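Local coordinates for protein glycosyl transferase family 8 (Streptococcus pneumoniae, PDB 5GVV) that transfers galactose from UDP-galactose to the terminal glucose of the glycosylated serine-rich repeat protein PsrP, in the third step of its O-glycosylation, at residues 16-21 against 246-251; 24-29 against 108-113; 196-201 against 221-226. One frame throughout, in Å; residues are numbered along the deposited sequence.

Contact 1: residues 16-21 against 246-251; sequences YIRQIE and VWWEYS. With UDP (uridine-5'-diphosphate), chain D.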
loop_
_atom_site.group_PDB
_atom_site.type_symbol
_atom_site.label_atom_id
_atom_site.label_comp_id
_atom_site.label_asym_id
_atom_site.label_seq_id
_atom_site.Cartn_x
_atom_site.Cartn_y
_atom_site.Cartn_z
ATOM N N TYR A 16 -1.865 6.182 4.153
ATOM C CA TYR A 16 -1.396 5.382 5.277
ATOM C C TYR A 16 -2.045 3.993 5.249
ATOM O O TYR A 16 -1.990 3.257 6.236
ATOM C CB TYR A 16 -1.770 6.096 6.581
ATOM C CG TYR A 16 -0.691 6.158 7.643
ATOM C CD1 TYR A 16 0.479 6.883 7.443
ATOM C CD2 TYR A 16 -0.863 5.525 8.868
ATOM C CE1 TYR A 16 1.460 6.953 8.431
ATOM C CE2 TYR A 16 0.112 5.588 9.858
ATOM C CZ TYR A 16 1.266 6.302 9.632
ATOM O OH TYR A 16 2.228 6.368 10.618
ATOM N N ILE A 17 -2.650 3.621 4.123
ATOM C CA ILE A 17 -3.398 2.361 4.061
ATOM C C ILE A 17 -2.559 1.114 4.396
ATOM O O ILE A 17 -3.080 0.165 5.001
ATOM C CB ILE A 17 -4.132 2.188 2.702
ATOM C CG1 ILE A 17 -5.212 1.106 2.805
ATOM C CG2 ILE A 17 -3.140 1.875 1.581
ATOM C CD1 ILE A 17 -6.397 1.500 3.692
ATOM N N ARG A 18 -1.273 1.120 4.032
ATOM C CA ARG A 18 -0.400 -0.028 4.303
ATOM C C ARG A 18 -0.166 -0.202 5.802
ATOM O O ARG A 18 -0.007 -1.324 6.290
ATOM C CB ARG A 18 0.948 0.098 3.573
ATOM C CG ARG A 18 0.887 -0.205 2.076
ATOM C CD ARG A 18 2.257 -0.099 1.413
ATOM N NE ARG A 18 3.166 -1.156 1.851
ATOM C CZ ARG A 18 4.282 -0.937 2.539
ATOM N NH1 ARG A 18 4.625 0.302 2.864
ATOM N NH2 ARG A 18 5.056 -1.954 2.904
ATOM N N GLN A 19 -0.148 0.913 6.530
ATOM C CA GLN A 19 0.039 0.887 7.979
ATOM C C GLN A 19 -1.274 0.539 8.677
ATOM O O GLN A 19 -1.298 -0.273 9.604
ATOM C CB GLN A 19 0.554 2.244 8.476
ATOM C CG GLN A 19 1.983 2.590 8.033
ATOM C CD GLN A 19 2.116 2.809 6.531
ATOM O OE1 GLN A 19 1.292 3.485 5.915
ATOM N NE2 GLN A 19 3.144 2.219 5.934
ATOM N N ILE A 20 -2.364 1.158 8.230
ATOM C CA ILE A 20 -3.682 0.858 8.777
ATOM C C ILE A 20 -3.996 -0.623 8.618
ATOM O O ILE A 20 -4.423 -1.273 9.572
ATOM C CB ILE A 20 -4.789 1.677 8.082
ATOM C CG1 ILE A 20 -4.540 3.174 8.258
ATOM C CG2 ILE A 20 -6.179 1.288 8.613
ATOM C CD1 ILE A 20 -5.437 4.044 7.383
ATOM N N GLU A 21 -3.778 -1.160 7.421
ATOM C CA GLU A 21 -4.124 -2.553 7.156
ATOM C C GLU A 21 -3.251 -3.522 7.942
ATOM O O GLU A 21 -3.740 -4.542 8.429
ATOM C CB GLU A 21 -4.059 -2.869 5.653
ATOM C CG GLU A 21 -4.662 -4.229 5.309
ATOM C CD GLU A 21 -4.806 -4.468 3.816
ATOM O OE1 GLU A 21 -4.713 -3.493 3.035
ATOM O OE2 GLU A 21 -5.014 -5.639 3.430
ATOM N N VAL A 246 9.135 -7.419 13.274
ATOM C CA VAL A 246 7.774 -7.741 13.698
ATOM C C VAL A 246 6.737 -7.055 12.809
ATOM O O VAL A 246 5.718 -7.660 12.446
ATOM C CB VAL A 246 7.532 -7.365 15.166
ATOM C CG1 VAL A 246 6.098 -7.712 15.577
ATOM C CG2 VAL A 246 8.541 -8.067 16.072
ATOM N N TRP A 247 6.993 -5.798 12.445
ATOM C CA TRP A 247 6.051 -5.062 11.608
ATOM C C TRP A 247 5.924 -5.718 10.249
ATOM O O TRP A 247 4.819 -5.865 9.728
ATOM C CB TRP A 247 6.464 -3.594 11.429
ATOM C CG TRP A 247 5.400 -2.776 10.704
ATOM C CD1 TRP A 247 4.369 -2.073 11.277
ATOM C CD2 TRP A 247 5.257 -2.610 9.283
ATOM N NE1 TRP A 247 3.603 -1.478 10.299
ATOM C CE2 TRP A 247 4.129 -1.785 9.068
ATOM C CE3 TRP A 247 5.978 -3.063 8.170
ATOM C CZ2 TRP A 247 3.701 -1.415 7.783
ATOM C CZ3 TRP A 247 5.557 -2.694 6.898
ATOM C CH2 TRP A 247 4.425 -1.880 6.716
ATOM N N TRP A 248 7.059 -6.102 9.671
ATOM C CA TRP A 248 7.057 -6.714 8.352
ATOM C C TRP A 248 6.361 -8.071 8.348
ATOM O O TRP A 248 5.683 -8.425 7.378
ATOM C CB TRP A 248 8.485 -6.798 7.806
ATOM C CG TRP A 248 8.929 -5.462 7.322
ATOM C CD1 TRP A 248 9.721 -4.567 7.980
ATOM C CD2 TRP A 248 8.548 -4.833 6.094
ATOM N NE1 TRP A 248 9.878 -3.431 7.226
ATOM C CE2 TRP A 248 9.167 -3.570 6.058
ATOM C CE3 TRP A 248 7.754 -5.224 5.011
ATOM C CZ2 TRP A 248 9.012 -2.690 4.986
ATOM C CZ3 TRP A 248 7.599 -4.348 3.942
ATOM C CH2 TRP A 248 8.225 -3.098 3.938
ATOM N N GLU A 249 6.520 -8.818 9.435
ATOM C CA GLU A 249 5.870 -10.114 9.588
ATOM C C GLU A 249 4.352 -10.006 9.418
ATOM O O GLU A 249 3.721 -10.871 8.802
ATOM C CB GLU A 249 6.202 -10.689 10.961
ATOM C CG GLU A 249 5.599 -12.053 11.239
ATOM C CD GLU A 249 6.059 -12.615 12.572
ATOM O OE1 GLU A 249 6.096 -13.858 12.709
ATOM O OE2 GLU A 249 6.396 -11.811 13.474
ATOM N N TYR A 250 3.760 -8.943 9.955
ATOM C CA TYR A 250 2.325 -8.752 9.793
ATOM C C TYR A 250 1.952 -8.074 8.477
ATOM O O TYR A 250 0.904 -8.375 7.896
ATOM C CB TYR A 250 1.741 -8.012 10.997
ATOM C CG TYR A 250 1.691 -8.872 12.233
ATOM C CD1 TYR A 250 0.640 -9.758 12.441
ATOM C CD2 TYR A 250 2.695 -8.812 13.185
ATOM C CE1 TYR A 250 0.590 -10.554 13.570
ATOM C CE2 TYR A 250 2.653 -9.604 14.313
ATOM C CZ TYR A 250 1.597 -10.472 14.499
ATOM O OH TYR A 250 1.549 -11.266 15.628
ATOM N N SER A 251 2.800 -7.170 7.994
ATOM C CA SER A 251 2.538 -6.510 6.714
ATOM C C SER A 251 2.465 -7.516 5.561
ATOM O O SER A 251 1.621 -7.393 4.662
ATOM C CB SER A 251 3.613 -5.462 6.416
ATOM O OG SER A 251 3.416 -4.884 5.135
HETATM N N1 UDP D . -1.697 9.327 10.342
HETATM C C2 UDP D . -2.189 9.129 9.067
HETATM N N3 UDP D . -1.431 9.456 7.959
HETATM C C4 UDP D . -0.167 9.990 8.124
HETATM C C5 UDP D . 0.329 10.186 9.412
HETATM C C6 UDP D . -0.494 9.959 10.514
HETATM O O2 UDP D . -3.313 8.656 8.922
HETATM O O4 UDP D . 0.511 10.279 7.133
HETATM C "C1'" UDP D . -2.538 8.962 11.503
HETATM C "C2'" UDP D . -2.247 7.524 11.906
HETATM O "O2'" UDP D . -3.416 6.905 12.395
HETATM C "C3'" UDP D . -1.261 7.670 13.043
HETATM C "C4'" UDP D . -1.707 8.978 13.683
HETATM O "O4'" UDP D . -2.219 9.770 12.625
HETATM O "O3'" UDP D . -1.344 6.575 13.930
HETATM C "C5'" UDP D . -0.571 9.699 14.404
HETATM O "O5'" UDP D . 0.623 9.499 13.678
HETATM P PA UDP D . 1.869 8.808 14.416
HETATM O O1A UDP D . 1.411 7.472 14.852
HETATM O O2A UDP D . 3.036 8.725 13.506
HETATM O O3A UDP D . 2.203 9.758 15.680
HETATM P PB UDP D . 3.019 9.247 16.979
HETATM O O1B UDP D . 2.876 10.221 18.086
HETATM O O2B UDP D . 4.452 9.155 16.617
HETATM O O3B UDP D . 2.516 7.918 17.404
HETATM O O HOH W 1 4.616 -4.785 2.676
HETATM O O HOH W 2 1.320 -3.483 4.254
#
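Arg18 reaches across to Trp248 and Trp247 with one nitrogen, NH2. It lies 3.5 Å from CH2 of Trp248, which sits at the edge of the guanidinium, near its plane. The guanidinium and the Trp248 ring are turned 41° apart, so this is not a flat stack. The same NH2 meets the rim of Trp247, 3.9 Å from its CH2 and near the plane of that ring. The Arg18 chain bends at chi3 (68°), which sets the turn of NE toward the tryptophans. Arg18 NH1 bonds Tyr14 OH of the second subunit.

Two waters add to this shell. One accepts from Arg18 NH2 at 2.9 Å and also bonds Ser251 OG. The other donates to Arg18 O and lies 2.7 Å from the same Ser251 OG. Ser251 therefore ties both the side chain and the backbone of Arg18 through water.

Further out, Trp247 CZ3 lies over the centre of the Trp248 ring, and Ser251 CB packs on a face of Trp247. Trp248 NE1 bonds Pro234 O.

Tyr16, at the N-cap of the helix, lays its ring over the uracil of UDP, with CD1 3.2 Å from N3. The segments 17-21 and 246-251 cross at 90°. They belong to helices 17-30 and 244-251, and Trp247 also touches Ile110 of strand 109-111.

Contact 2: residues 24-29 against 108-113; sequences MKSLCR and DLIVTG. With MN (manganese (II) ion), chain C; UDP (uridine-5'-diphosphate), chain D.
Ser26 docks helix 17-30 onto strand 109-111, just after the DxD motif of this GT-A glycosyltransferase. Asp106 and Asp108 form that motif. The helix and strand segments run nearly parallel, 13° apart, with their axes 6.4 Å from each other.

The Ser26 side chain starts toward the strand. Its CB lies 3.8 Å from CG2 of Ile110 and also packs close to Val111 O. OG stands between the backbone N and the carbonyl carbon, with chi1 at 66°. There it accepts a hydrogen bond from Val111 N at 2.9 Å, with a nearly straight N-H...O angle of 168°. OG also bonds Ala23 O, one turn back in the helix. The hydroxyl thus joins a backbone N-H of the strand to a backbone carbonyl of the helix. All of this is buried. Ile110 CA lies near OG as well.

Val111 and Leu27 add apolar packing beside this bond. Val111 CB rests against Leu27 CA, and its CG2 meets Leu27 CB at 4.2 Å. Leu27 also touches Leu34 and Ile36 of strand 34-40. Tyr250 of helix 244-251 touches both Ser26 and Ile110.

Strand 109-111 pairs with strand 225-227, through backbone bonds that include Ile110 with Leu226. Ser26 takes the edge of the strand away from Leu226.

Asp108, just before the strand, turns to the metal; its OD2 also bonds Lys233 NZ. Asp106 and His227 bind the same manganese ion, as do O1A and O3B of UDP. Asp108 holds it with both carboxylate oxygens, OD1 at 2.1 Å and OD2 at 2.2 Å.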
loop_
_atom_site.group_PDB
_atom_site.type_symbol
_atom_site.label_atom_id
_atom_site.label_comp_id
_atom_site.label_asym_id
_atom_site.label_seq_id
_atom_site.Cartn_x
_atom_site.Cartn_y
_atom_site.Cartn_z
HETATM N N MSE A 24 -4.467 -3.492 11.566
HETATM C CA MSE A 24 -5.697 -4.259 11.652
HETATM C C MSE A 24 -5.429 -5.726 11.525
HETATM O O MSE A 24 -5.988 -6.537 12.236
HETATM C CB MSE A 24 -6.771 -3.810 10.605
HETATM C CG MSE A 24 -7.320 -2.423 10.842
HETATM SE SE MSE A 24 -8.517 -1.914 9.308
HETATM C CE MSE A 24 -9.386 -3.630 9.485
ATOM N N LYS A 25 -4.570 -6.124 10.586
ATOM C CA LYS A 25 -4.210 -7.538 10.445
ATOM C C LYS A 25 -3.667 -8.120 11.749
ATOM O O LYS A 25 -4.047 -9.225 12.145
ATOM C CB LYS A 25 -3.195 -7.740 9.316
ATOM C CG LYS A 25 -3.834 -7.854 7.941
ATOM C CD LYS A 25 -2.898 -8.471 6.904
ATOM C CE LYS A 25 -1.838 -7.498 6.432
ATOM N NZ LYS A 25 -1.229 -7.924 5.125
ATOM N N SER A 26 -2.786 -7.383 12.417
ATOM C CA SER A 26 -2.198 -7.868 13.667
ATOM C C SER A 26 -3.272 -8.000 14.748
ATOM O O SER A 26 -3.277 -8.973 15.506
ATOM C CB SER A 26 -1.051 -6.961 14.127
ATOM O OG SER A 26 -1.498 -5.666 14.490
ATOM N N LEU A 27 -4.190 -7.037 14.797
ATOM C CA LEU A 27 -5.322 -7.074 15.729
ATOM C C LEU A 27 -6.227 -8.288 15.488
ATOM O O LEU A 27 -6.588 -9.005 16.433
ATOM C CB LEU A 27 -6.134 -5.775 15.624
ATOM C CG LEU A 27 -7.433 -5.641 16.428
ATOM C CD1 LEU A 27 -7.168 -5.692 17.921
ATOM C CD2 LEU A 27 -8.160 -4.364 16.070
ATOM N N CYS A 28 -6.582 -8.522 14.226
ATOM C CA CYS A 28 -7.508 -9.599 13.867
ATOM C C CYS A 28 -6.851 -10.970 13.973
ATOM O O CYS A 28 -7.528 -11.978 14.178
ATOM C CB CYS A 28 -8.045 -9.392 12.446
ATOM S SG CYS A 28 -9.074 -7.927 12.253
ATOM N N ARG A 29 -5.532 -11.005 13.808
ATOM C CA ARG A 29 -4.773 -12.236 13.961
ATOM C C ARG A 29 -4.989 -12.853 15.347
ATOM O O ARG A 29 -5.069 -14.079 15.487
ATOM C CB ARG A 29 -3.287 -11.946 13.743
ATOM C CG ARG A 29 -2.360 -13.113 14.044
ATOM C CD ARG A 29 -2.665 -14.316 13.162
ATOM N NE ARG A 29 -1.673 -15.370 13.343
ATOM C CZ ARG A 29 -1.783 -16.356 14.229
ATOM N NH1 ARG A 29 -2.843 -16.437 15.020
ATOM N NH2 ARG A 29 -0.828 -17.268 14.325
ATOM N N ASP A 108 0.375 3.075 13.500
ATOM C CA ASP A 108 1.802 2.775 13.473
ATOM C C ASP A 108 2.104 1.805 14.610
ATOM O O ASP A 108 3.078 1.967 15.346
ATOM C CB ASP A 108 2.628 4.054 13.632
ATOM C CG ASP A 108 2.325 4.787 14.924
ATOM O OD1 ASP A 108 1.199 4.635 15.450
ATOM O OD2 ASP A 108 3.205 5.536 15.410
ATOM N N LEU A 109 1.247 0.803 14.763
ATOM C CA LEU A 109 1.424 -0.166 15.832
ATOM C C LEU A 109 1.050 -1.579 15.418
ATOM O O LEU A 109 0.431 -1.796 14.364
ATOM C CB LEU A 109 0.656 0.253 17.094
ATOM C CG LEU A 109 -0.854 0.468 17.051
ATOM C CD1 LEU A 109 -1.606 -0.848 17.046
ATOM C CD2 LEU A 109 -1.294 1.321 18.237
ATOM N N ILE A 110 1.428 -2.525 16.272
ATOM C CA ILE A 110 1.211 -3.947 16.043
ATOM C C ILE A 110 0.659 -4.605 17.310
ATOM O O ILE A 110 1.233 -4.445 18.388
ATOM C CB ILE A 110 2.536 -4.644 15.705
ATOM C CG1 ILE A 110 3.093 -4.143 14.367
ATOM C CG2 ILE A 110 2.357 -6.156 15.677
ATOM C CD1 ILE A 110 2.351 -4.681 13.144
ATOM N N VAL A 111 -0.433 -5.355 17.173
ATOM C CA VAL A 111 -0.975 -6.159 18.268
ATOM C C VAL A 111 -0.405 -7.569 18.143
ATOM O O VAL A 111 -0.425 -8.154 17.053
ATOM C CB VAL A 111 -2.515 -6.207 18.200
ATOM C CG1 VAL A 111 -3.094 -7.099 19.305
ATOM C CG2 VAL A 111 -3.089 -4.794 18.271
ATOM N N THR A 112 0.118 -8.109 19.243
ATOM C CA THR A 112 0.806 -9.399 19.200
ATOM C C THR A 112 0.078 -10.511 19.946
ATOM O O THR A 112 0.556 -11.649 19.980
ATOM C CB THR A 112 2.233 -9.315 19.793
ATOM O OG1 THR A 112 2.155 -9.070 21.207
ATOM C CG2 THR A 112 3.035 -8.214 19.122
ATOM N N GLY A 113 -1.065 -10.193 20.544
ATOM C CA GLY A 113 -1.810 -11.199 21.282
ATOM C C GLY A 113 -3.205 -10.780 21.704
ATOM O O GLY A 113 -3.697 -9.717 21.311
HETATM MN MN MN C . 1.526 6.326 16.656
HETATM N N1 UDP D . -1.697 9.327 10.342
HETATM C C2 UDP D . -2.189 9.129 9.067
HETATM N N3 UDP D . -1.431 9.456 7.959
HETATM C C4 UDP D . -0.167 9.990 8.124
HETATM C C5 UDP D . 0.329 10.186 9.412
HETATM C C6 UDP D . -0.494 9.959 10.514
HETATM O O2 UDP D . -3.313 8.656 8.922
HETATM O O4 UDP D . 0.511 10.279 7.133
HETATM C "C1'" UDP D . -2.538 8.962 11.503
HETATM C "C2'" UDP D . -2.247 7.524 11.906
HETATM O "O2'" UDP D . -3.416 6.905 12.395
HETATM C "C3'" UDP D . -1.261 7.670 13.043
HETATM C "C4'" UDP D . -1.707 8.978 13.683
HETATM O "O4'" UDP D . -2.219 9.770 12.625
HETATM O "O3'" UDP D . -1.344 6.575 13.930
HETATM C "C5'" UDP D . -0.571 9.699 14.404
HETATM O "O5'" UDP D . 0.623 9.499 13.678
HETATM P PA UDP D . 1.869 8.808 14.416
HETATM O O1A UDP D . 1.411 7.472 14.852
HETATM O O2A UDP D . 3.036 8.725 13.506
HETATM O O3A UDP D . 2.203 9.758 15.680
HETATM P PB UDP D . 3.019 9.247 16.979
HETATM O O1B UDP D . 2.876 10.221 18.086
HETATM O O2B UDP D . 4.452 9.155 16.617
HETATM O O3B UDP D . 2.516 7.918 17.404
#

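Contact 3: residues 196-201 against 221-226; sequences YNFQIG and PLPLIL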
loop_
_atom_site.group_PDB
_atom_site.type_symbol
_atom_site.label_atom_id
_atom_site.label_comp_id
_atom_site.label_asym_id
_atom_site.label_seq_id
_atom_site.Cartn_x
_atom_site.Cartn_y
_atom_site.Cartn_z
ATOM N N TYR A 196 0.684 -2.505 27.030
ATOM C CA TYR A 196 -0.511 -2.244 26.224
ATOM C C TYR A 196 -0.325 -1.026 25.321
ATOM O O TYR A 196 -1.229 -0.639 24.570
ATOM C CB TYR A 196 -1.734 -2.083 27.122
ATOM C CG TYR A 196 -2.236 -3.394 27.679
ATOM C CD1 TYR A 196 -2.790 -4.347 26.839
ATOM C CD2 TYR A 196 -2.165 -3.673 29.038
ATOM C CE1 TYR A 196 -3.257 -5.541 27.329
ATOM C CE2 TYR A 196 -2.629 -4.870 29.541
ATOM C CZ TYR A 196 -3.176 -5.800 28.679
ATOM O OH TYR A 196 -3.646 -6.998 29.164
ATOM N N ASN A 197 0.860 -0.433 25.412
ATOM C CA ASN A 197 1.297 0.631 24.514
ATOM C C ASN A 197 2.807 0.747 24.669
ATOM O O ASN A 197 3.312 1.717 25.246
ATOM C CB ASN A 197 0.625 1.957 24.868
ATOM C CG ASN A 197 0.846 3.032 23.813
ATOM O OD1 ASN A 197 1.699 2.902 22.932
ATOM N ND2 ASN A 197 0.089 4.112 23.917
ATOM N N PHE A 198 3.521 -0.258 24.173
ATOM C CA PHE A 198 4.961 -0.357 24.380
ATOM C C PHE A 198 5.670 0.418 23.278
ATOM O O PHE A 198 5.756 -0.038 22.124
ATOM C CB PHE A 198 5.388 -1.825 24.380
ATOM C CG PHE A 198 6.774 -2.065 24.929
ATOM C CD1 PHE A 198 7.890 -1.945 24.113
ATOM C CD2 PHE A 198 6.954 -2.413 26.265
ATOM C CE1 PHE A 198 9.171 -2.167 24.618
ATOM C CE2 PHE A 198 8.229 -2.642 26.775
ATOM C CZ PHE A 198 9.336 -2.519 25.946
ATOM N N GLN A 199 6.177 1.592 23.640
ATOM C CA GLN A 199 6.677 2.543 22.656
ATOM C C GLN A 199 8.114 2.267 22.219
ATOM O O GLN A 199 9.051 3.009 22.537
ATOM C CB GLN A 199 6.467 3.970 23.166
ATOM C CG GLN A 199 4.970 4.292 23.334
ATOM C CD GLN A 199 4.679 5.185 24.521
ATOM O OE1 GLN A 199 5.215 6.287 24.619
ATOM N NE2 GLN A 199 3.824 4.715 25.433
ATOM N N ILE A 200 8.262 1.186 21.460
ATOM C CA ILE A 200 9.551 0.754 20.943
ATOM C C ILE A 200 10.133 1.788 19.972
ATOM O O ILE A 200 11.334 1.783 19.682
ATOM C CB ILE A 200 9.410 -0.621 20.253
ATOM C CG1 ILE A 200 10.768 -1.310 20.107
ATOM C CG2 ILE A 200 8.696 -0.489 18.913
ATOM C CD1 ILE A 200 11.248 -1.973 21.383
ATOM N N GLY A 201 9.282 2.686 19.482
ATOM C CA GLY A 201 9.732 3.742 18.592
ATOM C C GLY A 201 10.593 4.773 19.308
ATOM O O GLY A 201 11.289 5.565 18.663
ATOM N N PRO A 221 8.528 -12.398 26.402
ATOM C CA PRO A 221 7.730 -12.417 25.173
ATOM C C PRO A 221 7.383 -11.002 24.724
ATOM O O PRO A 221 7.526 -10.058 25.507
ATOM C CB PRO A 221 6.461 -13.146 25.606
ATOM C CG PRO A 221 6.315 -12.788 27.056
ATOM C CD PRO A 221 7.722 -12.734 27.591
ATOM N N LEU A 222 6.966 -10.859 23.470
ATOM C CA LEU A 222 6.572 -9.563 22.925
ATOM C C LEU A 222 5.509 -8.888 23.779
ATOM O O LEU A 222 4.587 -9.549 24.267
ATOM C CB LEU A 222 6.033 -9.736 21.504
ATOM C CG LEU A 222 6.880 -9.338 20.293
ATOM C CD1 LEU A 222 8.332 -9.170 20.651
ATOM C CD2 LEU A 222 6.702 -10.343 19.145
ATOM N N PRO A 223 5.636 -7.565 23.973
ATOM C CA PRO A 223 4.549 -6.820 24.614
ATOM C C PRO A 223 3.293 -6.917 23.747
ATOM O O PRO A 223 3.416 -7.034 22.524
ATOM C CB PRO A 223 5.076 -5.384 24.633
ATOM C CG PRO A 223 6.582 -5.537 24.637
ATOM C CD PRO A 223 6.836 -6.732 23.749
ATOM N N LEU A 224 2.115 -6.894 24.366
ATOM C CA LEU A 224 0.865 -7.073 23.628
ATOM C C LEU A 224 0.648 -6.005 22.556
ATOM O O LEU A 224 0.066 -6.286 21.499
ATOM C CB LEU A 224 -0.333 -7.144 24.583
ATOM C CG LEU A 224 -0.518 -8.494 25.275
ATOM C CD1 LEU A 224 -1.552 -8.446 26.397
ATOM C CD2 LEU A 224 -0.903 -9.540 24.251
ATOM N N ILE A 225 1.103 -4.782 22.819
ATOM C CA ILE A 225 0.987 -3.727 21.813
ATOM C C ILE A 225 2.309 -2.991 21.583
ATOM O O ILE A 225 2.852 -2.369 22.499
ATOM C CB ILE A 225 -0.152 -2.735 22.138
ATOM C CG1 ILE A 225 -1.497 -3.468 22.152
ATOM C CG2 ILE A 225 -0.177 -1.611 21.110
ATOM C CD1 ILE A 225 -2.729 -2.573 22.322
ATOM N N LEU A 226 2.820 -3.078 20.354
ATOM C CA LEU A 226 4.068 -2.413 19.974
ATOM C C LEU A 226 3.772 -1.132 19.212
ATOM O O LEU A 226 3.186 -1.183 18.131
ATOM C CB LEU A 226 4.909 -3.322 19.078
ATOM C CG LEU A 226 5.542 -4.567 19.681
ATOM C CD1 LEU A 226 6.253 -5.364 18.604
ATOM C CD2 LEU A 226 6.509 -4.179 20.789
#
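Phe198 and Leu226 form a single beta bridge, which joins the loop after strand 189-192 to the start of strand 225-227 in this GT-A domain. The bridge carries one hydrogen bond between the segments. Phe198 N donates to Ile225 O at 2.8 Å, with an N-H...O angle of 159°.

Other polar links hold the loop internally and tie it to its surroundings. Gln199 is the centre of an inverse gamma turn, closed by Ile200 N bonding to Phe198 O. Gln199 NE2 donates to Asn197 O. The Gln199 amide also bonds Cys134 N and Arg132 O. Asn197 OD1 bonds ND1 of His227, a manganese ligand, so the loop probably helps to orient that imidazole. Asn197 ND2 bonds Asn142.

A CH-pi contact supplies the main ring packing. Pro223 CG lies over one face of the Phe198 ring, 3.6 Å from its centroid. The Phe198 CG is anti to the backbone N (chi1 -165°), beside the carbonyl carbon, which starts the ring toward the proline. Phe135 meets the same ring edge-to-face.

Apolar contacts fill in around these. Tyr196 and Leu224 lie side by side and point the same way. Tyr196 CE1 lies 3.5 Å from Leu224 CD1. Leu226 CD2 approaches Phe198 CD1 at 4.2 Å. Ile225 packs on the backbone of Tyr196. Its CD1 stands 3.3 Å from Tyr196 O, a buried carbonyl oxygen that has no hydrogen-bond partner in the model.

All three contacts are largely buried. Contact 1 is also part of the subunit interface, whereas no other chain touches contacts 2 and 3. Contacts 1 and 2 share helix 17-30: its first turns meet helix 244-251, and later turns meet strand 109-111. Lys25 NZ bonds Ser251 O between them. Contacts 2 and 3 meet through the two-stranded antiparallel sheet, where Ile110 O accepts from Leu226 N. Contact 3 reaches contact 1 through Val246 on Leu226. Their chemistry differs. Contact 1 is water-bridged and aromatic, contact 2 rests on a direct side-chain to backbone bond, and contact 3 on a backbone bridge with a proline-on-phenylalanine CH-pi contact. Each has a link to the UDP-manganese site.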